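Local coordinates for alpha-catenin-like protein hmp-1 (Caenorhabditis elegans, PDB 5H5M) that serves in the cadherin-catenin complex of adherens junctions, where it binds beta-catenin and actin filaments and is required for cell migration and shape change in the embryo, at residues Thr205-Thr208 and Ala209-Met213; Thr347-Glu350 and Glu351-Glu354; Asp292-Asp295 and Ala296-Phe300. All blocks are in the same frame, centred on the assembly; numbering follows the deposited sequence.

Contact 1 of 3, residues Thr205-Thr208 and Ala209-Met213; sequences TSKT and AQENM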
ATOM      1  N   THR A 205      -7.060 -33.602 -18.473  1.00 49.32           N
ATOM      2  CA  THR A 205      -6.420 -34.089 -19.694  1.00 53.64           C
ATOM      3  C   THR A 205      -7.051 -33.498 -20.951  1.00 55.27           C
ATOM      4  O   THR A 205      -6.702 -33.879 -22.068  1.00 59.41           O
ATOM      5  CB  THR A 205      -6.480 -35.625 -19.786  1.00 55.23           C
ATOM      6  OG1 THR A 205      -7.849 -36.049 -19.815  1.00 64.05           O
ATOM      7  CG2 THR A 205      -5.781 -36.257 -18.595  1.00 56.43           C
ATOM      8  N   SER A 206      -7.981 -32.569 -20.765  1.00 54.36           N
ATOM      9  CA  SER A 206      -8.653 -31.923 -21.887  1.00 56.49           C
ATOM     10  C   SER A 206      -7.884 -30.688 -22.340  1.00 53.88           C
ATOM     11  O   SER A 206      -7.767 -29.719 -21.590  1.00 51.57           O
ATOM     12  CB  SER A 206     -10.084 -31.541 -21.507  1.00 46.16           C
ATOM     13  OG  SER A 206     -10.684 -30.755 -22.521  1.00 58.90           O
ATOM     14  N   LYS A 207      -7.368 -30.718 -23.565  1.00 54.50           N
ATOM     15  CA  LYS A 207      -6.590 -29.593 -24.076  1.00 58.64           C
ATOM     16  C   LYS A 207      -7.483 -28.367 -24.249  1.00 49.49           C
ATOM     17  O   LYS A 207      -7.015 -27.234 -24.145  1.00 46.18           O
ATOM     18  CB  LYS A 207      -5.897 -29.954 -25.397  1.00 62.89           C
ATOM     19  CG  LYS A 207      -6.597 -29.458 -26.655  1.00 70.03           C
ATOM     20  CD  LYS A 207      -5.731 -29.666 -27.890  1.00 78.49           C
ATOM     21  CE  LYS A 207      -4.433 -28.871 -27.798  1.00 77.68           C
ATOM     22  NZ  LYS A 207      -3.594 -29.024 -29.020  1.00 81.29           N
ATOM     23  N   THR A 208      -8.769 -28.602 -24.494  1.00 47.53           N
ATOM     24  CA  THR A 208      -9.743 -27.522 -24.614  1.00 45.30           C
ATOM     25  C   THR A 208      -9.895 -26.799 -23.275  1.00 47.06           C
ATOM     26  O   THR A 208     -10.002 -25.572 -23.228  1.00 47.19           O
ATOM     27  CB  THR A 208     -11.116 -28.049 -25.087  1.00 49.19           C
ATOM     28  OG1 THR A 208     -10.971 -28.700 -26.355  1.00 51.91           O
ATOM     29  CG2 THR A 208     -12.120 -26.911 -25.220  1.00 44.61           C
ATOM     30  N   ALA A 209      -9.887 -27.565 -22.189  1.00 41.25           N
ATOM     31  CA  ALA A 209      -9.995 -26.997 -20.847  1.00 38.56           C
ATOM     32  C   ALA A 209      -8.679 -26.358 -20.404  1.00 40.57           C
ATOM     33  O   ALA A 209      -8.670 -25.443 -19.581  1.00 38.56           O
ATOM     34  CB  ALA A 209     -10.426 -28.065 -19.852  1.00 38.63           C
ATOM     35  N   GLN A 210      -7.571 -26.849 -20.949  1.00 40.13           N
ATOM     36  CA  GLN A 210      -6.258 -26.284 -20.657  1.00 40.13           C
ATOM     37  C   GLN A 210      -6.105 -24.922 -21.321  1.00 39.34           C
ATOM     38  O   GLN A 210      -5.638 -23.966 -20.701  1.00 43.66           O
ATOM     39  CB  GLN A 210      -5.146 -27.228 -21.126  1.00 43.33           C
ATOM     40  CG  GLN A 210      -5.099 -28.551 -20.380  1.00 47.46           C
ATOM     41  CD  GLN A 210      -4.256 -29.591 -21.089  1.00 57.48           C
ATOM     42  OE1 GLN A 210      -3.679 -29.325 -22.143  1.00 65.46           O
ATOM     43  NE2 GLN A 210      -4.185 -30.786 -20.515  1.00 60.88           N
ATOM     44  N   GLU A 211      -6.505 -24.844 -22.585  1.00 47.09           N
ATOM     45  CA  GLU A 211      -6.424 -23.599 -23.335  1.00 43.96           C
ATOM     46  C   GLU A 211      -7.374 -22.549 -22.764  1.00 42.92           C
ATOM     47  O   GLU A 211      -7.074 -21.358 -22.789  1.00 36.74           O
ATOM     48  CB  GLU A 211      -6.726 -23.844 -24.815  1.00 43.47           C
ATOM     49  CG  GLU A 211      -5.674 -24.684 -25.525  1.00 62.12           C
ATOM     50  CD  GLU A 211      -6.017 -24.955 -26.979  1.00 76.07           C
ATOM     51  OE1 GLU A 211      -7.086 -24.497 -27.437  1.00 85.43           O
ATOM     52  OE2 GLU A 211      -5.216 -25.627 -27.665  1.00 76.61           O
ATOM     53  N   ASN A 212      -8.513 -22.993 -22.242  1.00 43.90           N
ATOM     54  CA  ASN A 212      -9.481 -22.069 -21.663  1.00 38.02           C
ATOM     55  C   ASN A 212      -8.961 -21.454 -20.371  1.00 34.58           C
ATOM     56  O   ASN A 212      -9.194 -20.279 -20.101  1.00 38.87           O
ATOM     57  CB  ASN A 212     -10.820 -22.765 -21.410  1.00 39.00           C
ATOM     58  CG  ASN A 212     -11.825 -21.858 -20.717  1.00 41.01           C
ATOM     59  OD1 ASN A 212     -12.481 -21.035 -21.356  1.00 37.51           O
ATOM     60  ND2 ASN A 212     -11.951 -22.010 -19.404  1.00 30.32           N
ATOM     61  N   MET A 213      -8.254 -22.249 -19.573  1.00 35.70           N
ATOM     62  CA  MET A 213      -7.640 -21.727 -18.359  1.00 40.38           C
ATOM     63  C   MET A 213      -6.595 -20.679 -18.705  1.00 38.05           C
ATOM     64  O   MET A 213      -6.536 -19.619 -18.086  1.00 30.60           O
ATOM     65  CB  MET A 213      -6.994 -22.842 -17.531  1.00 41.47           C
ATOM     66  CG  MET A 213      -6.477 -22.347 -16.185  1.00 30.00           C
ATOM     67  SD  MET A 213      -7.837 -21.860 -15.100  1.00 34.95           S
ATOM     68  CE  MET A 213      -7.156 -20.441 -14.256  1.00 48.48           C
TER
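Ser206 and Gln210 meet across the first turn of helix 207-233: the backbone N of Gln210 donates to Ser206 O at 2.9 Å, and the next two bonds follow, Glu211 N to Lys207 O at 2.9 Å and Asn212 N to Thr208 O at 3.1 Å. Ser206 is the N-cap. Its OG swings anti to its own backbone N (chi1 172°) and beside the carbonyl carbon, where it accepts a weak capping bond from Ala209 N at 3.3 Å; the same N also makes a weak bond to Ser206 O. Its CB meanwhile meets the methyl of Ala209. Gln210 folds back over the start of the helix. CG lies beside the backbone N (chi1 -65°) and the extended chain beyond it runs past Ser206 O, which CG approaches to 3.2 Å, while OE1 comes to 3.5 Å from Lys207 CA. The amide NE2 reaches beyond the cap and donates to Pro204 O. With an alanine here, Pro204 O is likely to lose this donor and the flank of the Ser206 carbonyl its cover. On the outer face Lys207 and Glu211 lie side by side, one turn apart and pointing the same way. CE of Lys207 touches OE2 of Glu211 at 3.3 Å, but NZ stays 4.0 Å from that oxygen, longer than a salt bridge, so the attraction is probably modest. The inner face turns to helix 173-202, where Ala209 rests on Leu200 and Asn212 on Ala196; Met213 reaches Ala197 and Leu200 there and also Leu130 and Ile134 of helix 128-137.

Contact 2 of 3, residues Thr347-Glu350 and Glu351-Glu354; sequences TKEE and EMNE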
ATOM      1  N   THR A 347      17.680 -21.761  21.809  1.00 30.47           N
ATOM      2  CA  THR A 347      17.560 -21.984  20.374  1.00 32.06           C
ATOM      3  C   THR A 347      16.651 -20.932  19.746  1.00 33.23           C
ATOM      4  O   THR A 347      16.944 -20.410  18.671  1.00 36.47           O
ATOM      5  CB  THR A 347      17.015 -23.390  20.056  1.00 38.52           C
ATOM      6  OG1 THR A 347      17.932 -24.379  20.538  1.00 34.55           O
ATOM      7  CG2 THR A 347      16.836 -23.569  18.550  1.00 40.76           C
ATOM      8  N   LYS A 348      15.555 -20.616  20.429  1.00 30.14           N
ATOM      9  CA  LYS A 348      14.642 -19.580  19.959  1.00 28.09           C
ATOM     10  C   LYS A 348      15.370 -18.251  19.803  1.00 28.00           C
ATOM     11  O   LYS A 348      15.167 -17.537  18.822  1.00 30.98           O
ATOM     12  CB  LYS A 348      13.457 -19.419  20.915  1.00 28.45           C
ATOM     13  CG  LYS A 348      12.449 -20.558  20.869  1.00 30.94           C
ATOM     14  CD  LYS A 348      11.306 -20.312  21.843  1.00 30.52           C
ATOM     15  CE  LYS A 348      10.278 -21.433  21.798  1.00 32.08           C
ATOM     16  NZ  LYS A 348      10.889 -22.749  22.135  1.00 50.96           N
ATOM     17  N   GLU A 349      16.224 -17.932  20.772  1.00 30.56           N
ATOM     18  CA  GLU A 349      16.997 -16.698  20.731  1.00 32.43           C
ATOM     19  C   GLU A 349      17.961 -16.700  19.546  1.00 36.84           C
ATOM     20  O   GLU A 349      18.066 -15.709  18.822  1.00 36.39           O
ATOM     21  CB  GLU A 349      17.763 -16.495  22.040  1.00 32.26           C
ATOM     22  CG  GLU A 349      18.399 -15.121  22.165  1.00 40.90           C
ATOM     23  CD  GLU A 349      19.253 -14.971  23.411  1.00 49.54           C
ATOM     24  OE1 GLU A 349      19.405 -15.958  24.159  1.00 64.74           O
ATOM     25  OE2 GLU A 349      19.773 -13.861  23.641  1.00 50.33           O
ATOM     26  N   GLU A 350      18.654 -17.818  19.347  1.00 29.78           N
ATOM     27  CA  GLU A 350      19.590 -17.952  18.235  1.00 29.53           C
ATOM     28  C   GLU A 350      18.894 -17.789  16.885  1.00 31.52           C
ATOM     29  O   GLU A 350      19.409 -17.125  15.985  1.00 28.09           O
ATOM     30  CB  GLU A 350      20.301 -19.307  18.288  1.00 38.47           C
ATOM     31  CG  GLU A 350      21.252 -19.486  19.469  1.00 43.82           C
ATOM     32  CD  GLU A 350      21.898 -20.861  19.491  1.00 56.20           C
ATOM     33  OE1 GLU A 350      21.545 -21.700  18.634  1.00 66.61           O
ATOM     34  OE2 GLU A 350      22.759 -21.106  20.362  1.00 61.56           O
ATOM     35  N   GLU A 351      17.718 -18.394  16.749  1.00 31.41           N
ATOM     36  CA  GLU A 351      16.990 -18.349  15.487  1.00 27.39           C
ATOM     37  C   GLU A 351      16.317 -16.996  15.278  1.00 30.35           C
ATOM     38  O   GLU A 351      16.166 -16.539  14.143  1.00 27.02           O
ATOM     39  CB  GLU A 351      15.957 -19.476  15.425  1.00 29.18           C
ATOM     40  CG  GLU A 351      16.547 -20.883  15.525  1.00 34.11           C
ATOM     41  CD  GLU A 351      17.284 -21.331  14.266  1.00 46.50           C
ATOM     42  OE1 GLU A 351      17.459 -22.555  14.090  1.00 59.95           O
ATOM     43  OE2 GLU A 351      17.692 -20.476  13.451  1.00 41.84           O
ATOM     44  N   MET A 352      15.918 -16.360  16.376  1.00 26.49           N
ATOM     45  CA  MET A 352      15.361 -15.014  16.314  1.00 28.55           C
ATOM     46  C   MET A 352      16.408 -14.040  15.779  1.00 27.42           C
ATOM     47  O   MET A 352      16.124 -13.215  14.912  1.00 25.66           O
ATOM     48  CB  MET A 352      14.869 -14.565  17.693  1.00 27.46           C
ATOM     49  CG  MET A 352      14.547 -13.082  17.789  1.00 27.23           C
ATOM     50  SD  MET A 352      13.983 -12.589  19.431  1.00 46.68           S
ATOM     51  CE  MET A 352      15.452 -12.905  20.406  1.00 41.97           C
ATOM     52  N   ASN A 353      17.625 -14.152  16.298  1.00 24.62           N
ATOM     53  CA  ASN A 353      18.726 -13.320  15.845  1.00 27.59           C
ATOM     54  C   ASN A 353      19.104 -13.616  14.392  1.00 32.61           C
ATOM     55  O   ASN A 353      19.398 -12.700  13.625  1.00 35.96           O
ATOM     56  CB  ASN A 353      19.940 -13.506  16.759  1.00 32.30           C
ATOM     57  CG  ASN A 353      19.797 -12.761  18.076  1.00 39.57           C
ATOM     58  OD1 ASN A 353      19.217 -11.676  18.130  1.00 43.40           O
ATOM     59  ND2 ASN A 353      20.329 -13.340  19.145  1.00 40.93           N
ATOM     60  N   GLU A 354      19.092 -14.891  14.016  1.00 30.03           N
ATOM     61  CA  GLU A 354      19.384 -15.278  12.638  1.00 31.37           C
ATOM     62  C   GLU A 354      18.352 -14.714  11.669  1.00 29.40           C
ATOM     63  O   GLU A 354      18.687 -14.318  10.553  1.00 33.59           O
ATOM     64  CB  GLU A 354      19.452 -16.803  12.504  1.00 32.28           C
ATOM     65  CG  GLU A 354      19.530 -17.319  11.064  1.00 32.50           C
ATOM     66  CD  GLU A 354      20.743 -16.812  10.292  1.00 39.13           C
ATOM     67  OE1 GLU A 354      21.713 -16.330  10.917  1.00 39.23           O
ATOM     68  OE2 GLU A 354      20.727 -16.906   9.046  1.00 44.85           O
TER
HETATM   69  O   HOH W   1      21.664 -12.005  21.691  1.00 43.37           O
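Glu349 and Asn353 lie side by side one turn apart on helix 345-374, pointing the same way, with CG of Glu349 4.0 Å from Asn353 ND2. Their carboxylate and amide planes are turned 49° from each other, and a water bridges the two ends: it donates to Glu349 OE2 at 3.3 Å and accepts from Asn353 ND2 at 3.2 Å. Met352 comes at the same glutamate from another direction. Its chain runs straight to SD and bends only there (chi3 65°), which brings the methyl CE back against CG of Glu349 at 4.1 Å, the two side chains crossing at a slant. A second pair, Thr347 and Glu351, also runs alongside, the methyl CG2 of the threonine 4.1 Å from CG of the glutamate. Glu351 bends at chi2 (-73°), and its OE1 makes a salt bridge with Arg335; Thr347 OG1 is engaged in turn by Asp344, just before the helix. Glu354 likewise turns its end away from the preceding turn, to a salt bridge with Arg328.

These side chains are spaced by regular helical bonds, among them Glu351 N to Thr347 O at 2.9 Å and Met352 N to Lys348 O at 2.8 Å. Around them, Glu351 packs on Leu332 of helix 305-339, on Ile259 of helix 237-260 and on Trp343 of the loop before this helix. Met352 lies against Ile256 and Thr260, so this early part of helix 345-374 is held to helix 237-260 by apolar contacts and to helix 305-339 by glutamate-arginine salt bridges together with the packing on Leu332.

Contact 3 of 3, residues Asp292-Asp295 and Ala296-Phe300; sequences DVVD and AEMDF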
ATOM      1  N   ASP A 292      10.783  -3.031  -8.601  1.00 20.18           N
ATOM      2  CA  ASP A 292       9.982  -2.696  -9.782  1.00 19.90           C
ATOM      3  C   ASP A 292       9.693  -1.203  -9.879  1.00 27.34           C
ATOM      4  O   ASP A 292       9.869  -0.588 -10.932  1.00 35.47           O
ATOM      5  CB  ASP A 292       8.657  -3.458  -9.772  1.00 20.87           C
ATOM      6  CG  ASP A 292       8.828  -4.932 -10.063  1.00 37.54           C
ATOM      7  OD1 ASP A 292       9.874  -5.311 -10.630  1.00 43.97           O
ATOM      8  OD2 ASP A 292       7.909  -5.712  -9.729  1.00 45.18           O
ATOM      9  N   VAL A 293       9.249  -0.629  -8.767  1.00 25.52           N
ATOM     10  CA  VAL A 293       8.781   0.750  -8.730  1.00 23.27           C
ATOM     11  C   VAL A 293       9.926   1.751  -8.879  1.00 21.76           C
ATOM     12  O   VAL A 293       9.774   2.787  -9.525  1.00 29.94           O
ATOM     13  CB  VAL A 293       8.003   1.018  -7.420  1.00 25.84           C
ATOM     14  CG1 VAL A 293       7.711   2.491  -7.244  1.00 30.74           C
ATOM     15  CG2 VAL A 293       6.704   0.221  -7.411  1.00 18.41           C
ATOM     16  N   VAL A 294      11.079   1.438  -8.302  1.00 25.76           N
ATOM     17  CA  VAL A 294      12.218   2.347  -8.382  1.00 25.44           C
ATOM     18  C   VAL A 294      12.898   2.249  -9.748  1.00 23.88           C
ATOM     19  O   VAL A 294      13.302   3.265 -10.318  1.00 20.21           O
ATOM     20  CB  VAL A 294      13.245   2.076  -7.264  1.00 25.41           C
ATOM     21  CG1 VAL A 294      14.419   3.014  -7.393  1.00 16.80           C
ATOM     22  CG2 VAL A 294      12.598   2.247  -5.898  1.00 15.38           C
ATOM     23  N   ASP A 295      13.010   1.031 -10.273  1.00 18.08           N
ATOM     24  CA  ASP A 295      13.558   0.820 -11.613  1.00 26.22           C
ATOM     25  C   ASP A 295      12.750   1.563 -12.677  1.00 29.62           C
ATOM     26  O   ASP A 295      13.316   2.213 -13.561  1.00 27.98           O
ATOM     27  CB  ASP A 295      13.607  -0.674 -11.950  1.00 22.63           C
ATOM     28  CG  ASP A 295      14.934  -1.315 -11.579  1.00 32.48           C
ATOM     29  OD1 ASP A 295      15.117  -2.517 -11.863  1.00 35.96           O
ATOM     30  OD2 ASP A 295      15.797  -0.612 -11.014  1.00 34.15           O
ATOM     31  N   ALA A 296      11.428   1.461 -12.591  1.00 26.55           N
ATOM     32  CA  ALA A 296      10.551   2.151 -13.531  1.00 28.79           C
ATOM     33  C   ALA A 296      10.708   3.667 -13.416  1.00 21.97           C
ATOM     34  O   ALA A 296      10.749   4.368 -14.423  1.00 23.78           O
ATOM     35  CB  ALA A 296       9.099   1.747 -13.302  1.00 31.66           C
ATOM     36  N   GLU A 297      10.808   4.160 -12.184  1.00 19.34           N
ATOM     37  CA  GLU A 297      10.975   5.592 -11.932  1.00 18.91           C
ATOM     38  C   GLU A 297      12.242   6.143 -12.582  1.00 20.49           C
ATOM     39  O   GLU A 297      12.243   7.246 -13.123  1.00 28.53           O
ATOM     40  CB  GLU A 297      11.000   5.867 -10.427  1.00 18.24           C
ATOM     41  CG  GLU A 297      11.040   7.342 -10.060  1.00 29.91           C
ATOM     42  CD  GLU A 297       9.658   7.957  -9.924  1.00 42.58           C
ATOM     43  OE1 GLU A 297       8.659   7.247 -10.172  1.00 43.90           O
ATOM     44  OE2 GLU A 297       9.572   9.149  -9.558  1.00 47.19           O
ATOM     45  N   MET A 298      13.317   5.365 -12.528  1.00 25.80           N
ATOM     46  CA  MET A 298      14.595   5.773 -13.105  1.00 21.26           C
ATOM     47  C   MET A 298      14.607   5.686 -14.632  1.00 22.03           C
ATOM     48  O   MET A 298      15.187   6.542 -15.298  1.00 22.56           O
ATOM     49  CB  MET A 298      15.729   4.924 -12.524  1.00 20.08           C
ATOM     50  CG  MET A 298      15.933   5.077 -11.012  1.00 25.45           C
ATOM     51  SD  MET A 298      16.396   6.741 -10.467  1.00 25.58           S
ATOM     52  CE  MET A 298      14.799   7.440 -10.049  1.00 19.00           C
ATOM     53  N   ASP A 299      13.972   4.652 -15.180  1.00 23.62           N
ATOM     54  CA  ASP A 299      13.933   4.457 -16.631  1.00 23.52           C
ATOM     55  C   ASP A 299      13.178   5.576 -17.346  1.00 24.55           C
ATOM     56  O   ASP A 299      13.447   5.869 -18.510  1.00 33.63           O
ATOM     57  CB  ASP A 299      13.300   3.105 -16.978  1.00 28.64           C
ATOM     58  CG  ASP A 299      14.223   1.936 -16.685  1.00 36.98           C
ATOM     59  OD1 ASP A 299      15.450   2.153 -16.596  1.00 40.53           O
ATOM     60  OD2 ASP A 299      13.723   0.800 -16.546  1.00 42.97           O
ATOM     61  N   PHE A 300      12.232   6.194 -16.647  1.00 21.82           N
ATOM     62  CA  PHE A 300      11.485   7.313 -17.205  1.00 23.27           C
ATOM     63  C   PHE A 300      12.378   8.540 -17.334  1.00 33.85           C
ATOM     64  O   PHE A 300      12.182   9.380 -18.216  1.00 32.42           O
ATOM     65  CB  PHE A 300      10.263   7.626 -16.342  1.00 21.52           C
ATOM     66  CG  PHE A 300       9.087   6.734 -16.614  1.00 29.89           C
ATOM     67  CD1 PHE A 300       8.652   6.519 -17.916  1.00 33.13           C
ATOM     68  CD2 PHE A 300       8.420   6.101 -15.575  1.00 26.64           C
ATOM     69  CE1 PHE A 300       7.569   5.695 -18.177  1.00 30.48           C
ATOM     70  CE2 PHE A 300       7.338   5.274 -15.828  1.00 33.28           C
ATOM     71  CZ  PHE A 300       6.910   5.069 -17.132  1.00 28.08           C
TER
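Asp295 and Asp299 are joined through the backbone, Asp299 N donating to Asp295 O at 3.0 Å. The carboxylate of Asp299 folds back toward that carbonyl because CG lies beside the backbone N (chi1 -74°); its OD2 stands 3.3 Å from Asp295 O, an acceptor facing an acceptor, without a hydrogen bond between them. OD1 instead makes a salt bridge with Lys311 of helix 305-339. That cation probably also eases the repulsion between the two aspartates, whose nearest carboxylate oxygens, Asp295 OD1 and Asp299 OD2, are 5.9 Å apart. The same ladder includes Met298 N to Val294 O at 3.0 Å, Ala296 N to Asp292 O at 3.1 Å, and Glu297 N to Val293 O.

On the buried side, CG1 of Val294 meets CG of Met298 at 4.4 Å. Val294 also packs on Leu241, Val310, Val314 and Ile369, and Met298 on Leu373. One helix thus presents apolar residues to helices 237-260, 305-339 and 345-374 while Asp292 and Asp299 are exposed, an amphipathic pattern characteristic of the helical bundles of the vinculin/alpha-catenin family.

Overall arrangement
All three contacts are local, two within helices and one at a helix start, in the M domain, an all-helical part of the protein. Along the chain contact 1 comes first, at the start of helix 207-233, then contact 3 near the C-terminal end of helix 276-300, and last contact 2, early in helix 345-374. None touches another: the centre of contact 1 lies about 48 Å from that of contact 2 and about 37 Å from that of contact 3, and the centres of contacts 2 and 3 are about 36 Å apart. Contacts 2 and 3 nevertheless share a bundle, since both pack against helices 237-260 and 305-339, and contact 3 also meets helix 345-374. Contact 1 instead packs against helices 173-202 and 128-137, consistent with a domain built from successive helical bundles.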